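Local coordinates for protein elastase inhibitor AFUEI (Aspergillus fumigatus Af293, PDB 3W0E) that inhibits serine elastases, the fungus's own non-competitively and with nanomolar affinity, and also human leukocyte elastase, at residues A[54-57]-A[61-64]; A[35-38]-A[42-45]; A[2-7]-A[28-33]. All coordinates share one frame; numbering follows the deposited sequence.

Contact 1: A[54-57]-A[61-64]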
loop_
_atom_site.group_PDB
_atom_site.type_symbol
_atom_site.label_atom_id
_atom_site.label_comp_id
_atom_site.label_asym_id
_atom_site.label_seq_id
_atom_site.Cartn_x
_atom_site.Cartn_y
_atom_site.Cartn_z
ATOM N N ILE A 54 6.437 -3.260 4.868
ATOM C CA ILE A 54 6.132 -2.969 6.257
ATOM C C ILE A 54 6.546 -1.527 6.504
ATOM O O ILE A 54 7.722 -1.189 6.389
ATOM C CB ILE A 54 6.938 -3.877 7.177
ATOM C CG1 ILE A 54 6.632 -5.350 6.866
ATOM C CG2 ILE A 54 6.635 -3.551 8.642
ATOM C CD1 ILE A 54 5.262 -5.783 7.296
ATOM N N GLN A 55 5.588 -0.672 6.828
ATOM C CA GLN A 55 5.895 0.733 6.993
ATOM C C GLN A 55 6.009 1.003 8.478
ATOM O O GLN A 55 5.104 0.650 9.254
ATOM C CB GLN A 55 4.791 1.596 6.375
ATOM C CG GLN A 55 5.160 3.062 6.277
ATOM C CD GLN A 55 4.441 3.782 5.144
ATOM O OE1 GLN A 55 3.521 3.240 4.509
ATOM N NE2 GLN A 55 4.869 5.006 4.875
ATOM N N VAL A 56 7.120 1.615 8.879
ATOM C CA VAL A 56 7.343 1.891 10.291
ATOM C C VAL A 56 7.491 3.403 10.500
ATOM O O VAL A 56 7.726 4.171 9.546
ATOM C CB VAL A 56 8.587 1.118 10.839
ATOM C CG1 VAL A 56 8.384 -0.400 10.724
ATOM C CG2 VAL A 56 9.858 1.536 10.097
ATOM N N ASN A 57 7.315 3.842 11.737
ATOM C CA ASN A 57 7.654 5.223 12.088
ATOM C C ASN A 57 9.121 5.374 12.464
ATOM O O ASN A 57 9.922 4.437 12.300
ATOM C CB ASN A 57 6.739 5.764 13.195
ATOM C CG ASN A 57 6.855 4.990 14.495
ATOM O OD1 ASN A 57 7.854 4.299 14.747
ATOM N ND2 ASN A 57 5.822 5.107 15.348
ATOM N N GLU A 61 8.294 1.412 14.819
ATOM C CA GLU A 61 6.986 0.885 15.197
ATOM C C GLU A 61 6.113 0.750 13.965
ATOM O O GLU A 61 6.046 1.660 13.155
ATOM C CB GLU A 61 6.341 1.784 16.252
ATOM C CG GLU A 61 7.205 1.843 17.503
ATOM C CD GLU A 61 6.831 2.976 18.440
ATOM O OE1 GLU A 61 7.297 2.939 19.605
ATOM O OE2 GLU A 61 6.084 3.897 18.022
ATOM N N ILE A 62 5.452 -0.394 13.822
ATOM C CA ILE A 62 4.670 -0.664 12.612
ATOM C C ILE A 62 3.465 0.255 12.502
ATOM O O ILE A 62 2.649 0.324 13.436
ATOM C CB ILE A 62 4.234 -2.139 12.575
ATOM C CG1 ILE A 62 5.484 -3.040 12.665
ATOM C CG2 ILE A 62 3.366 -2.440 11.349
ATOM C CD1 ILE A 62 5.191 -4.515 12.758
ATOM N N ILE A 63 3.361 0.976 11.379
ATOM C CA ILE A 63 2.200 1.838 11.148
ATOM C C ILE A 63 1.312 1.346 10.020
ATOM O O ILE A 63 0.167 1.780 9.918
ATOM C CB ILE A 63 2.561 3.326 10.905
ATOM C CG1 ILE A 63 3.412 3.510 9.650
ATOM C CG2 ILE A 63 3.269 3.926 12.143
ATOM C CD1 ILE A 63 4.092 4.879 9.603
ATOM N N SER A 64 1.838 0.477 9.157
ATOM C CA SER A 64 1.001 -0.088 8.099
ATOM C C SER A 64 1.718 -1.149 7.287
ATOM O O SER A 64 2.919 -1.364 7.453
ATOM C CB SER A 64 0.528 1.022 7.161
ATOM O OG SER A 64 -0.610 0.622 6.407
#
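The carbonyl O of Gln55 is gripped by two backbone N-H groups, Ile63 N at 2.8 Å and Ser64 N at 3.3 Å, the second bond longer and more bent. Two residues facing one make this a classic beta bulge, set in the antiparallel hairpin of strands 52-56 and 62-67. Gln55 N closes the hydrogen-bonded pair on Ser64 O (2.8 Å), and past the bulge Val56 and Ile62 form a non-hydrogen-bonded pair. On their face the apolar branches of Ile54, Val56 and Ile62 gather, with Val12 of helix 2-15 packing over Ile54 and Ile62. Gln55 runs extended on the other face, its CG 3.8 Å from Ile63 CG1, and its NE2 is bonded to Glu46 O of the second subunit.

Toward the turn, Asn57 N reaches Glu61 O, and a chi1 of 62°, with CG between N and carbonyl carbon, turns the Asn57 amide to Glu61. Both amide ends are used: OD1 accepts from Glu61 N, which stands above its carbonyl plane; Asn59 N is a second donor. ND2 gives a nearly straight bond (171°), 2.9 Å, to the anti side of Glu61 OE2, the carboxylate turned 51° from the amide.

Contact 2: A[35-38]-A[42-45]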
loop_
_atom_site.group_PDB
_atom_site.type_symbol
_atom_site.label_atom_id
_atom_site.label_comp_id
_atom_site.label_asym_id
_atom_site.label_seq_id
_atom_site.Cartn_x
_atom_site.Cartn_y
_atom_site.Cartn_z
ATOM N N ARG A 35 10.050 -5.598 2.243
ATOM C CA ARG A 35 10.771 -4.333 2.258
ATOM C C ARG A 35 10.257 -3.494 3.415
ATOM O O ARG A 35 9.052 -3.384 3.622
ATOM C CB ARG A 35 10.550 -3.566 0.952
ATOM C CG ARG A 35 11.075 -2.140 0.958
ATOM C CD ARG A 35 11.040 -1.553 -0.459
ATOM N NE ARG A 35 9.672 -1.381 -0.929
ATOM C CZ ARG A 35 9.352 -0.932 -2.139
ATOM N NH1 ARG A 35 10.310 -0.638 -3.006
ATOM N NH2 ARG A 35 8.076 -0.797 -2.477
ATOM N N VAL A 36 11.169 -2.900 4.174
ATOM C CA VAL A 36 10.753 -2.013 5.256
ATOM C C VAL A 36 10.793 -0.554 4.762
ATOM O O VAL A 36 11.810 -0.099 4.235
ATOM C CB VAL A 36 11.632 -2.212 6.519
ATOM C CG1 VAL A 36 11.141 -1.293 7.653
ATOM C CG2 VAL A 36 11.559 -3.657 6.982
ATOM N N LEU A 37 9.683 0.169 4.919
ATOM C CA LEU A 37 9.598 1.542 4.458
ATOM C C LEU A 37 9.752 2.464 5.660
ATOM O O LEU A 37 8.934 2.414 6.558
ATOM C CB LEU A 37 8.249 1.792 3.785
ATOM C CG LEU A 37 8.024 0.974 2.504
ATOM C CD1 LEU A 37 6.685 1.291 1.886
ATOM C CD2 LEU A 37 9.170 1.266 1.519
ATOM N N HIS A 38 10.812 3.274 5.667
ATOM C CA HIS A 38 11.082 4.210 6.767
ATOM C C HIS A 38 10.670 5.626 6.401
ATOM O O HIS A 38 10.666 5.995 5.229
ATOM C CB HIS A 38 12.571 4.220 7.102
ATOM C CG HIS A 38 13.118 2.873 7.439
ATOM N ND1 HIS A 38 13.670 2.034 6.493
ATOM C CD2 HIS A 38 13.200 2.214 8.619
ATOM C CE1 HIS A 38 14.072 0.921 7.077
ATOM N NE2 HIS A 38 13.801 1.005 8.367
ATOM N N MET A 42 13.326 7.793 0.153
ATOM C CA MET A 42 12.932 8.077 -1.222
ATOM C C MET A 42 12.794 6.745 -1.940
ATOM O O MET A 42 13.763 5.967 -2.021
ATOM C CB MET A 42 13.990 8.933 -1.946
ATOM C CG MET A 42 14.188 10.327 -1.377
ATOM S SD MET A 42 12.697 11.360 -1.365
ATOM C CE MET A 42 12.170 11.259 -3.089
ATOM N N ILE A 43 11.601 6.472 -2.457
ATOM C CA ILE A 43 11.340 5.197 -3.105
ATOM C C ILE A 43 10.952 5.397 -4.564
ATOM O O ILE A 43 10.098 6.219 -4.882
ATOM C CB ILE A 43 10.206 4.430 -2.417
ATOM C CG1 ILE A 43 10.605 4.040 -0.988
ATOM C CG2 ILE A 43 9.901 3.137 -3.178
ATOM C CD1 ILE A 43 11.871 3.214 -0.909
ATOM N N THR A 44 11.567 4.610 -5.440
ATOM C CA THR A 44 11.159 4.565 -6.835
ATOM C C THR A 44 10.068 3.530 -6.974
ATOM O O THR A 44 10.270 2.332 -6.724
ATOM C CB THR A 44 12.335 4.249 -7.758
ATOM O OG1 THR A 44 13.356 5.234 -7.556
ATOM C CG2 THR A 44 11.889 4.307 -9.215
ATOM N N MET A 45 8.893 4.003 -7.354
ATOM C CA MET A 45 7.708 3.171 -7.421
ATOM C C MET A 45 7.770 2.198 -8.589
ATOM O O MET A 45 7.872 2.612 -9.738
ATOM C CB MET A 45 6.472 4.050 -7.579
ATOM C CG MET A 45 6.277 5.055 -6.463
ATOM S SD MET A 45 5.539 4.280 -5.020
ATOM C CE MET A 45 6.986 3.748 -4.145
#
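Ile43 presents two different branches to strand 34-37: its CG1-CD1 arm goes to Leu37 and its CG2 methyl to Arg35. Leu37 and Ile43 cross at about a right angle, so that a single methyl, Leu37 CD2, rests against the arm, 4.0 Å from Ile43 CG1 and 4.1 Å from Ile43 CD1. The CG1 arm stands beside the backbone N of Ile43 (chi1 -65°), which leaves CG2 anti to that N and turned to the arginine.

Arg35 and Ile43 run past each other in opposite directions. The arginine leaves its strand with CG and CD extended, then bends at chi3 (67°), and its guanidinium meets the isoleucine obliquely: NH1 lies 3.8 Å from Ile43 CG2. Arg35 NE is held by Asn53 OD1 of the neighbouring strand 52-56, and the C-terminal carboxylate of Ala68 adds a long, weak ion pair at NH2.

The two backbones form no sheet with each other; even their nearest CA atoms, those of Leu37 and Ile43, are 8.6 Å apart. Strand 34-37 is an outer strand of the chain's mixed sheet, parallel to 52-56. In relatives of clan CI-2 the protease-binding loop spans between two such parallel strands, and 42-45 probably lies in the corresponding loop. Met42, Ile43 and Thr44 pair antiparallel with a strand of the second subunit, whose Met45 packs on both Leu37 and Ile43.

No hydrogen bond crosses between 35-38 and 42-45. Alkyl groups and an obliquely met guanidinium nitrogen, NH1, bury a modest 127 Å² by van der Waals contact. The contact is therefore non-directional, and strand 42-44 takes its directional backbone bonding from the second subunit.

Contact 3: A[2-7]-A[28-33]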
loop_
_atom_site.group_PDB
_atom_site.type_symbol
_atom_site.label_atom_id
_atom_site.label_comp_id
_atom_site.label_asym_id
_atom_site.label_seq_id
_atom_site.Cartn_x
_atom_site.Cartn_y
_atom_site.Cartn_z
ATOM N N PRO A 2 1.785 -13.534 -4.122
ATOM C CA PRO A 2 0.785 -12.534 -3.704
ATOM C C PRO A 2 -0.230 -13.000 -2.645
ATOM O O PRO A 2 -0.681 -12.174 -1.840
ATOM C CB PRO A 2 0.069 -12.190 -5.012
ATOM C CG PRO A 2 1.067 -12.482 -6.077
ATOM C CD PRO A 2 1.862 -13.658 -5.590
ATOM N N ALA A 3 -0.587 -14.283 -2.642
ATOM C CA ALA A 3 -1.580 -14.792 -1.695
ATOM C C ALA A 3 -1.084 -14.631 -0.266
ATOM O O ALA A 3 -1.764 -14.052 0.584
ATOM C CB ALA A 3 -1.888 -16.250 -1.978
ATOM N N THR A 4 0.107 -15.160 -0.012
ATOM C CA THR A 4 0.729 -15.047 1.289
ATOM C C THR A 4 1.030 -13.578 1.633
ATOM O O THR A 4 0.895 -13.171 2.792
ATOM C CB THR A 4 2.000 -15.928 1.368
ATOM O OG1 THR A 4 2.247 -16.307 2.727
ATOM C CG2 THR A 4 3.215 -15.193 0.811
ATOM N N CYS A 5 1.408 -12.780 0.635
ATOM C CA CYS A 5 1.663 -11.359 0.875
ATOM C C CYS A 5 0.430 -10.629 1.417
ATOM O O CYS A 5 0.519 -9.883 2.395
ATOM C CB CYS A 5 2.172 -10.654 -0.382
ATOM S SG CYS A 5 2.619 -8.892 -0.113
ATOM N N GLU A 6 -0.717 -10.845 0.775
ATOM C CA GLU A 6 -1.948 -10.149 1.142
ATOM C C GLU A 6 -2.483 -10.634 2.481
ATOM O O GLU A 6 -3.047 -9.851 3.255
ATOM C CB GLU A 6 -3.009 -10.327 0.049
ATOM C CG GLU A 6 -3.966 -9.158 -0.094
ATOM C CD GLU A 6 -3.262 -7.849 -0.440
ATOM O OE1 GLU A 6 -3.222 -6.945 0.428
ATOM O OE2 GLU A 6 -2.761 -7.715 -1.584
ATOM N N LYS A 7 -2.316 -11.929 2.742
ATOM C CA LYS A 7 -2.697 -12.515 4.016
ATOM C C LYS A 7 -1.893 -11.886 5.147
ATOM O O LYS A 7 -2.461 -11.435 6.147
ATOM C CB LYS A 7 -2.444 -14.022 4.010
ATOM C CG LYS A 7 -3.486 -14.864 3.296
ATOM C CD LYS A 7 -3.210 -16.338 3.569
ATOM C CE LYS A 7 -4.372 -17.233 3.160
ATOM N NZ LYS A 7 -4.137 -18.646 3.587
ATOM N N ALA A 28 9.150 -14.381 11.308
ATOM C CA ALA A 28 7.901 -15.149 11.249
ATOM C C ALA A 28 7.145 -14.957 9.929
ATOM O O ALA A 28 6.346 -15.810 9.536
ATOM C CB ALA A 28 7.002 -14.809 12.435
ATOM N N LEU A 29 7.395 -13.842 9.244
ATOM C CA LEU A 29 6.739 -13.580 7.962
ATOM C C LEU A 29 7.323 -14.441 6.841
ATOM O O LEU A 29 8.545 -14.564 6.704
ATOM C CB LEU A 29 6.834 -12.097 7.602
ATOM C CG LEU A 29 6.125 -11.174 8.591
ATOM C CD1 LEU A 29 6.561 -9.722 8.377
ATOM C CD2 LEU A 29 4.609 -11.310 8.461
ATOM N N GLN A 30 6.444 -15.039 6.043
ATOM C CA GLN A 30 6.861 -15.948 4.976
ATOM C C GLN A 30 6.902 -15.270 3.598
ATOM O O GLN A 30 7.393 -15.843 2.626
ATOM C CB GLN A 30 5.937 -17.171 4.948
ATOM C CG GLN A 30 5.607 -17.712 6.345
ATOM C CD GLN A 30 4.289 -18.481 6.394
ATOM O OE1 GLN A 30 3.904 -19.146 5.427
ATOM N NE2 GLN A 30 3.586 -18.385 7.523
ATOM N N SER A 31 6.427 -14.037 3.499
ATOM C CA SER A 31 6.463 -13.315 2.233
ATOM C C SER A 31 7.877 -13.131 1.730
ATOM O O SER A 31 8.785 -13.016 2.501
ATOM C CB SER A 31 5.789 -11.951 2.344
ATOM O OG SER A 31 4.399 -12.050 2.482
ATOM N N ASN A 32 8.040 -13.081 0.421
ATOM C CA ASN A 32 9.335 -12.818 -0.178
ATOM C C ASN A 32 9.168 -12.113 -1.527
ATOM O O ASN A 32 8.607 -12.673 -2.430
ATOM C CB ASN A 32 10.086 -14.145 -0.351
ATOM C CG ASN A 32 11.506 -13.963 -0.825
ATOM O OD1 ASN A 32 12.145 -14.902 -1.268
ATOM N ND2 ASN A 32 11.989 -12.760 -0.760
ATOM N N PRO A 33 9.619 -10.881 -1.664
ATOM C CA PRO A 33 10.491 -10.202 -0.709
ATOM C C PRO A 33 9.741 -9.347 0.272
ATOM O O PRO A 33 8.591 -9.085 0.043
ATOM C CB PRO A 33 11.298 -9.296 -1.600
ATOM C CG PRO A 33 10.433 -9.059 -2.753
ATOM C CD PRO A 33 9.715 -10.294 -3.000
#
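Ser31 OG sits against the first turn of helix 2-15, close to the backbone of Cys5. Its nearest atom in 2-7 is Cys5 CA, 3.2 Å away, with Cys5 N at 3.6 Å. No hydrogen bond is made between the two segments here. The hydroxyl is instead hydrogen-bonded to Glu8 OE1, one turn further along the helix. The torsion that places OG beside the serine's own N (chi1 -70°) brings the oxygen up to the helix.

Two side-chain carbons lie against that oxygen. Thr4 CG2 approaches to 3.8 Å from Ser31 OG and 4.0 Å from Ser31 CA, and Cys5 CB lies 3.9 Å from the same OG. Thr4 points its methyl at the serine because CG2 takes the place between backbone N and carbonyl carbon, while OG1 lies anti to N (chi1 -153°).

The segment 28-33 is the link that leads from helix 23-28 into strand 34-37, and its passage beside the N-terminal helix lets one carboxylate tie it down twice: Glu8 OE2 also accepts from Gln30 N.

Outside the contact, Cys5 is covalently joined to Cys67 of strand 62-67, a disulfide that fastens this end of the helix to the sheet. Leu52 of the central strand touches both Cys5 and Ser31 from the sheet side.

Contacts 1 and 2 meet in the sheet: Ile54 hydrogen-bonds through both its N and its O to strand 34-37, Ile54 N to Arg35 O at 2.9 Å and Ile54 O to Leu37 N at 2.8 Å. Their centres are about 12 Å apart, and both reach the second subunit. Contact 3 lies across the chain's centre from contact 1, about 16 Å between centres, with a single apolar touch, Leu29 CD1 to Ile54 CD1 at 4.3 Å. It is about 17 Å, centre to centre, from contact 2, with just Ile34 between 28-33 and 35-38. Contact 2 probably lies at the loop that binds the protease in clan CI-2 inhibitors; contacts 1 and 3 belong to the scaffold of sheet and helix.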